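Local coordinates for protein BAG family molecular chaperone regulator 3 (Arabidopsis thaliana, PDB 4HWF) that probably acts as a co-chaperone in programmed cell death and stress responses, its BAG domain binding the ATPase domain of HSP70/HSC70 chaperones, at residues Gly19-Phe24 and Val40-Met45; Ile56-Asp59 and Leu64-Lys67. One frame throughout, in Å; residues are numbered along the deposited sequence.

Contact 1: Gly19-Phe24 and Val40-Met45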
ATOM      1  N   GLY A  19       2.882  -5.685  -9.544  1.00 27.98           N
ATOM      2  CA  GLY A  19       3.288  -6.851 -10.314  1.00 30.37           C
ATOM      3  C   GLY A  19       4.026  -7.869  -9.450  1.00 28.67           C
ATOM      4  O   GLY A  19       3.822  -9.068  -9.589  1.00 27.59           O
ATOM      5  N   GLN A  20       4.885  -7.400  -8.548  1.00 26.38           N
ATOM      6  CA  GLN A  20       5.578  -8.314  -7.638  1.00 24.11           C
ATOM      7  C   GLN A  20       4.621  -8.983  -6.642  1.00 26.51           C
ATOM      8  O   GLN A  20       4.774 -10.162  -6.317  1.00 25.77           O
ATOM      9  CB  GLN A  20       6.718  -7.596  -6.908  1.00 24.44           C
ATOM     10  CG  GLN A  20       7.807  -7.106  -7.847  1.00 26.38           C
ATOM     11  CD  GLN A  20       8.752  -6.108  -7.199  1.00 25.80           C
ATOM     12  OE1 GLN A  20       8.956  -6.122  -5.993  1.00 26.00           O
ATOM     13  NE2 GLN A  20       9.345  -5.249  -8.012  1.00 27.84           N
ATOM     14  N   VAL A  21       3.635  -8.235  -6.153  1.00 22.24           N
ATOM     15  CA  VAL A  21       2.641  -8.814  -5.249  1.00 22.90           C
ATOM     16  C   VAL A  21       1.881  -9.952  -5.941  1.00 24.35           C
ATOM     17  O   VAL A  21       1.738 -11.031  -5.376  1.00 26.14           O
ATOM     18  CB  VAL A  21       1.637  -7.756  -4.729  1.00 24.25           C
ATOM     19  CG1 VAL A  21       0.570  -8.418  -3.862  1.00 23.14           C
ATOM     20  CG2 VAL A  21       2.370  -6.630  -3.946  1.00 21.92           C
ATOM     21  N   SER A  22       1.398  -9.702  -7.157  1.00 27.49           N
ATOM     22  CA  SER A  22       0.677 -10.725  -7.927  1.00 30.38           C
ATOM     23  C   SER A  22       1.509 -11.986  -8.070  1.00 28.72           C
ATOM     24  O   SER A  22       1.009 -13.094  -7.904  1.00 31.58           O
ATOM     25  CB  SER A  22       0.330 -10.222  -9.327  1.00 31.98           C
ATOM     26  OG  SER A  22      -0.652  -9.218  -9.284  1.00 37.46           O
ATOM     27  N   ALA A  23       2.785 -11.804  -8.398  1.00 27.63           N
ATOM     28  CA  ALA A  23       3.707 -12.926  -8.560  1.00 27.37           C
ATOM     29  C   ALA A  23       3.862 -13.722  -7.276  1.00 25.84           C
ATOM     30  O   ALA A  23       3.841 -14.950  -7.297  1.00 26.09           O
ATOM     31  CB  ALA A  23       5.065 -12.437  -9.064  1.00 28.47           C
ATOM     32  N   PHE A  24       4.021 -13.029  -6.149  1.00 26.27           N
ATOM     33  CA  PHE A  24       4.055 -13.705  -4.861  1.00 26.86           C
ATOM     34  C   PHE A  24       2.737 -14.428  -4.567  1.00 27.12           C
ATOM     35  O   PHE A  24       2.747 -15.522  -4.035  1.00 26.81           O
ATOM     36  CB  PHE A  24       4.398 -12.746  -3.710  1.00 25.42           C
ATOM     37  CG  PHE A  24       5.875 -12.505  -3.530  1.00 25.41           C
ATOM     38  CD1 PHE A  24       6.419 -11.248  -3.754  1.00 24.82           C
ATOM     39  CD2 PHE A  24       6.719 -13.535  -3.143  1.00 24.89           C
ATOM     40  CE1 PHE A  24       7.780 -11.021  -3.590  1.00 24.72           C
ATOM     41  CE2 PHE A  24       8.079 -13.317  -2.978  1.00 28.42           C
ATOM     42  CZ  PHE A  24       8.611 -12.056  -3.198  1.00 22.92           C
ATOM     43  N   VAL A  40       7.293  -8.545   4.025  1.00 21.94           N
ATOM     44  CA  VAL A  40       7.444  -7.365   4.870  1.00 24.46           C
ATOM     45  C   VAL A  40       8.258  -6.300   4.147  1.00 23.44           C
ATOM     46  O   VAL A  40       7.958  -5.111   4.228  1.00 21.68           O
ATOM     47  CB  VAL A  40       8.111  -7.718   6.219  1.00 27.17           C
ATOM     48  CG1 VAL A  40       8.474  -6.449   7.002  1.00 27.80           C
ATOM     49  CG2 VAL A  40       7.190  -8.631   7.041  1.00 28.49           C
ATOM     50  N   ASN A  41       9.284  -6.724   3.422  1.00 24.52           N
ATOM     51  CA  ASN A  41      10.074  -5.778   2.645  1.00 25.64           C
ATOM     52  C   ASN A  41       9.245  -5.116   1.548  1.00 23.88           C
ATOM     53  O   ASN A  41       9.382  -3.920   1.288  1.00 22.24           O
ATOM     54  CB  ASN A  41      11.329  -6.449   2.076  1.00 28.17           C
ATOM     55  CG  ASN A  41      12.382  -6.727   3.151  1.00 37.11           C
ATOM     56  OD1 ASN A  41      12.402  -6.075   4.203  1.00 36.69           O
ATOM     57  ND2 ASN A  41      13.271  -7.693   2.887  1.00 39.01           N
ATOM     58  N   LEU A  42       8.374  -5.893   0.916  1.00 23.32           N
ATOM     59  CA  LEU A  42       7.502  -5.365  -0.127  1.00 25.25           C
ATOM     60  C   LEU A  42       6.510  -4.345   0.444  1.00 21.57           C
ATOM     61  O   LEU A  42       6.231  -3.324  -0.170  1.00 20.52           O
ATOM     62  CB  LEU A  42       6.720  -6.505  -0.778  1.00 25.87           C
ATOM     63  CG  LEU A  42       6.874  -6.665  -2.286  1.00 30.66           C
ATOM     64  CD1 LEU A  42       5.896  -7.720  -2.819  1.00 30.26           C
ATOM     65  CD2 LEU A  42       6.694  -5.334  -3.001  1.00 27.39           C
ATOM     66  N   ILE A  43       5.958  -4.656   1.608  1.00 21.48           N
ATOM     67  CA  ILE A  43       5.082  -3.725   2.304  1.00 23.41           C
ATOM     68  C   ILE A  43       5.812  -2.408   2.526  1.00 24.13           C
ATOM     69  O   ILE A  43       5.258  -1.337   2.269  1.00 21.14           O
ATOM     70  CB  ILE A  43       4.601  -4.297   3.650  1.00 22.47           C
ATOM     71  CG1 ILE A  43       3.537  -5.368   3.409  1.00 20.95           C
ATOM     72  CG2 ILE A  43       4.009  -3.192   4.549  1.00 26.01           C
ATOM     73  CD1 ILE A  43       3.198  -6.141   4.648  1.00 25.32           C
ATOM     74  N   GLU A  44       7.059  -2.487   2.983  1.00 22.21           N
ATOM     75  CA  GLU A  44       7.842  -1.269   3.204  1.00 22.97           C
ATOM     76  C   GLU A  44       8.053  -0.472   1.919  1.00 23.27           C
ATOM     77  O   GLU A  44       7.989   0.760   1.931  1.00 18.72           O
ATOM     78  CB  GLU A  44       9.201  -1.570   3.842  1.00 25.86           C
ATOM     79  CG  GLU A  44       9.968  -0.282   4.139  1.00 29.31           C
ATOM     80  CD  GLU A  44      11.297  -0.505   4.853  1.00 39.74           C
ATOM     81  OE1 GLU A  44      11.811   0.470   5.448  1.00 44.22           O
ATOM     82  OE2 GLU A  44      11.822  -1.640   4.826  1.00 36.93           O
ATOM     83  N   MET A  45       8.308  -1.172   0.809  1.00 23.37           N
ATOM     84  CA  MET A  45       8.485  -0.512  -0.484  1.00 24.41           C
ATOM     85  C   MET A  45       7.204   0.243  -0.902  1.00 23.44           C
ATOM     86  O   MET A  45       7.260   1.374  -1.405  1.00 21.17           O
ATOM     87  CB  MET A  45       8.893  -1.523  -1.578  1.00 24.23           C
ATOM     88  CG  MET A  45      10.309  -2.165  -1.426  1.00 26.40           C
ATOM     89  SD  MET A  45      11.681  -0.963  -1.327  1.00 23.06           S
ATOM     90  CE  MET A  45      11.830  -0.704   0.450  1.00 29.57           C
TER
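Gln20, Val21 and Phe24, spaced over about one turn of helix 3-29, all meet the same residue of the neighbouring helix, Leu42. Gln20 comes first. Its CG lies anti to the carbonyl carbon, chi1 -63°, and from there the chain runs on extended, bringing the amide oxygen to one branch of the leucine, which it meets at an angle, with OE1 of Gln20 3.8 Å from CD2 of Leu42. This is a van der Waals touch between an amide oxygen and a methyl group. Val21 uses the other branch: its CG2 lies 3.9 Å from CD1 of Leu42, and the two side chains meet at a slant. These two residues also mark where the backbones come nearest, at 7.9 Å between CA of Val21 and CA of Leu42. One turn after Gln20, Phe24 leans its ring against the same methyl, CD1 of Phe24 standing 3.7 Å from CD1 of Leu42, while the phenylalanine side chain also packs on Ser38 and Leu39. CD1 of Leu42 thus takes the valine and the phenylalanine, with CB of Gln20 a little farther off, while CD2 meets the glutamine oxygen; Leu42 also touches Leu17 and is buried in the fold. The axes of the two segments pass 11.2 Å apart at 159°, and every contact between them is made by side chains. A leucine held among residues of a near-antiparallel neighbour is the kind of packing expected in the three-helix bundle of a BAG domain.

Contact 2: Ile56-Asp59 and Leu64-Lys67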
ATOM      1  N   ILE A  56       3.663  14.958  -1.632  1.00 21.53           N
ATOM      2  CA  ILE A  56       3.347  15.782  -2.801  1.00 23.69           C
ATOM      3  C   ILE A  56       1.939  16.385  -2.695  1.00 20.88           C
ATOM      4  O   ILE A  56       1.745  17.593  -2.858  1.00 25.07           O
ATOM      5  CB  ILE A  56       3.497  14.963  -4.123  1.00 24.08           C
ATOM      6  CG1 ILE A  56       4.977  14.694  -4.422  1.00 23.39           C
ATOM      7  CG2 ILE A  56       2.833  15.685  -5.289  1.00 26.62           C
ATOM      8  CD1 ILE A  56       5.205  13.505  -5.344  1.00 27.30           C
ATOM      9  N   ILE A  57       0.965  15.548  -2.404  1.00 21.00           N
ATOM     10  CA  ILE A  57      -0.414  16.002  -2.279  1.00 24.01           C
ATOM     11  C   ILE A  57      -0.552  17.104  -1.218  1.00 26.23           C
ATOM     12  O   ILE A  57      -1.188  18.142  -1.460  1.00 24.14           O
ATOM     13  CB  ILE A  57      -1.340  14.829  -1.945  1.00 24.90           C
ATOM     14  CG1 ILE A  57      -1.438  13.861  -3.139  1.00 23.42           C
ATOM     15  CG2 ILE A  57      -2.726  15.318  -1.523  1.00 24.49           C
ATOM     16  CD1 ILE A  57      -2.056  12.518  -2.759  1.00 24.84           C
ATOM     17  N   ALA A  58       0.060  16.885  -0.054  1.00 20.64           N
ATOM     18  CA  ALA A  58      -0.055  17.830   1.060  1.00 20.31           C
ATOM     19  C   ALA A  58       0.954  18.976   0.999  1.00 20.95           C
ATOM     20  O   ALA A  58       0.970  19.844   1.871  1.00 21.51           O
ATOM     21  CB  ALA A  58       0.048  17.089   2.390  1.00 22.58           C
ATOM     22  N   ASP A  59       1.791  18.980  -0.031  1.00 23.24           N
ATOM     23  CA  ASP A  59       2.899  19.927  -0.116  1.00 28.38           C
ATOM     24  C   ASP A  59       3.680  19.952   1.217  1.00 26.55           C
ATOM     25  O   ASP A  59       4.057  21.018   1.721  1.00 26.56           O
ATOM     26  CB  ASP A  59       2.398  21.328  -0.492  1.00 27.56           C
ATOM     27  CG  ASP A  59       3.504  22.233  -1.018  1.00 34.47           C
ATOM     28  OD1 ASP A  59       4.506  21.719  -1.570  1.00 37.56           O
ATOM     29  OD2 ASP A  59       3.360  23.470  -0.896  1.00 40.55           O
ATOM     30  N   LEU A  64      -1.830  17.449   7.441  1.00 21.60           N
ATOM     31  CA  LEU A  64      -2.676  16.959   6.344  1.00 24.02           C
ATOM     32  C   LEU A  64      -2.324  15.511   6.005  1.00 24.61           C
ATOM     33  O   LEU A  64      -3.215  14.695   5.778  1.00 24.37           O
ATOM     34  CB  LEU A  64      -2.559  17.835   5.086  1.00 22.56           C
ATOM     35  CG  LEU A  64      -3.008  19.291   5.192  1.00 29.00           C
ATOM     36  CD1 LEU A  64      -2.808  20.018   3.871  1.00 31.23           C
ATOM     37  CD2 LEU A  64      -4.465  19.374   5.646  1.00 32.77           C
ATOM     38  N   MET A  65      -1.025  15.194   5.977  1.00 20.93           N
ATOM     39  CA  MET A  65      -0.565  13.839   5.655  1.00 21.51           C
ATOM     40  C   MET A  65      -1.111  12.787   6.620  1.00 24.11           C
ATOM     41  O   MET A  65      -1.666  11.769   6.203  1.00 22.95           O
ATOM     42  CB  MET A  65       0.973  13.765   5.560  1.00 21.10           C
ATOM     43  CG  MET A  65       1.569  14.681   4.495  1.00 18.19           C
ATOM     44  SD  MET A  65       3.410  14.821   4.518  1.00  4.68           S
ATOM     45  CE  MET A  65       3.851  13.113   4.187  1.00 18.57           C
ATOM     46  N   ARG A  66      -0.977  13.033   7.914  1.00 24.04           N
ATOM     47  CA  ARG A  66      -1.508  12.103   8.890  1.00 23.84           C
ATOM     48  C   ARG A  66      -3.020  11.963   8.738  1.00 27.26           C
ATOM     49  O   ARG A  66      -3.561  10.866   8.839  1.00 26.37           O
ATOM     50  CB  ARG A  66      -1.179  12.547  10.309  1.00 28.40           C
ATOM     51  CG  ARG A  66      -1.792  11.630  11.350  1.00 34.31           C
ATOM     52  CD  ARG A  66      -1.084  11.734  12.689  1.00 44.30           C
ATOM     53  NE  ARG A  66      -1.476  10.644  13.578  1.00 48.69           N
ATOM     54  CZ  ARG A  66      -0.882  10.376  14.739  1.00 50.76           C
ATOM     55  NH1 ARG A  66       0.139  11.123  15.156  1.00 47.44           N
ATOM     56  NH2 ARG A  66      -1.310   9.359  15.481  1.00 53.11           N
ATOM     57  N   LYS A  67      -3.686  13.080   8.483  1.00 25.00           N
ATOM     58  CA  LYS A  67      -5.138  13.100   8.312  1.00 28.59           C
ATOM     59  C   LYS A  67      -5.597  12.278   7.094  1.00 27.92           C
ATOM     60  O   LYS A  67      -6.534  11.499   7.192  1.00 26.28           O
ATOM     61  CB  LYS A  67      -5.611  14.548   8.192  1.00 28.62           C
ATOM     62  CG  LYS A  67      -7.112  14.732   8.070  1.00 38.14           C
ATOM     63  CD  LYS A  67      -7.450  16.219   7.937  1.00 42.97           C
ATOM     64  CE  LYS A  67      -8.957  16.459   7.897  1.00 49.28           C
ATOM     65  NZ  LYS A  67      -9.271  17.918   7.764  1.00 56.07           N
TER
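A Schellman motif ends helix 36-57 just where the chain turns toward helix 62-86, and the alanine within that turn, Ala58, meets segment 64-67 with its methyl. The methyl of Ala58 points toward that segment and touches Leu64 at its first side-chain carbon and Met65 at its second. CB of Ala58 lies 3.8 Å from CB of Leu64 and 3.5 Å from CG of Met65. Ala58 is buried, and its CA lies 6.0 Å from CA of Leu64. Asp59 follows with a positive phi of 48°, and its backbone N bonds to O of Ile56 at 3.1 Å, which closes the last turn. Here helices 36-57 and 62-86 of the BAG three-helix bundle are joined as an antiparallel helical hairpin by a short connection. At its far end, OD1 of Asp61 is hydrogen-bonded to N of Leu64, a bond that ties the connection to the first turn of helix 62-86. Met65 sets CG anti to its carbonyl carbon, chi1 -60°, which carries this methylene over the alanine methyl; beyond it the chain bends at chi3 (62°), and the side chain also packs on Leu51 and Ala55 of helix 36-57. On a different side of the helix end, Ile56 points away from segment 64-67 and packs on Ala3, Ser6, Ile7 and Ile10 of helix 3-29.

Overall arrangement
Contact 1 and contact 2 lie on opposite sides of the chain's centre, with their own centres about 24 Å apart and their nearest atoms about 13 Å apart, so they do not touch. Helix 36-57 is common to both: near its beginning it packs against helix 3-29 in contact 1, and at its end it turns to meet helix 62-86 in contact 2. Along the chain they come in series, the first pairing being complete before the second begins. Together they illustrate how an up-down-up three-helix bundle is built from successive antiparallel pairs, with helix 36-57, the middle one in chain order, taking part in both contacts in the BAG domain that binds HSP70 chaperones.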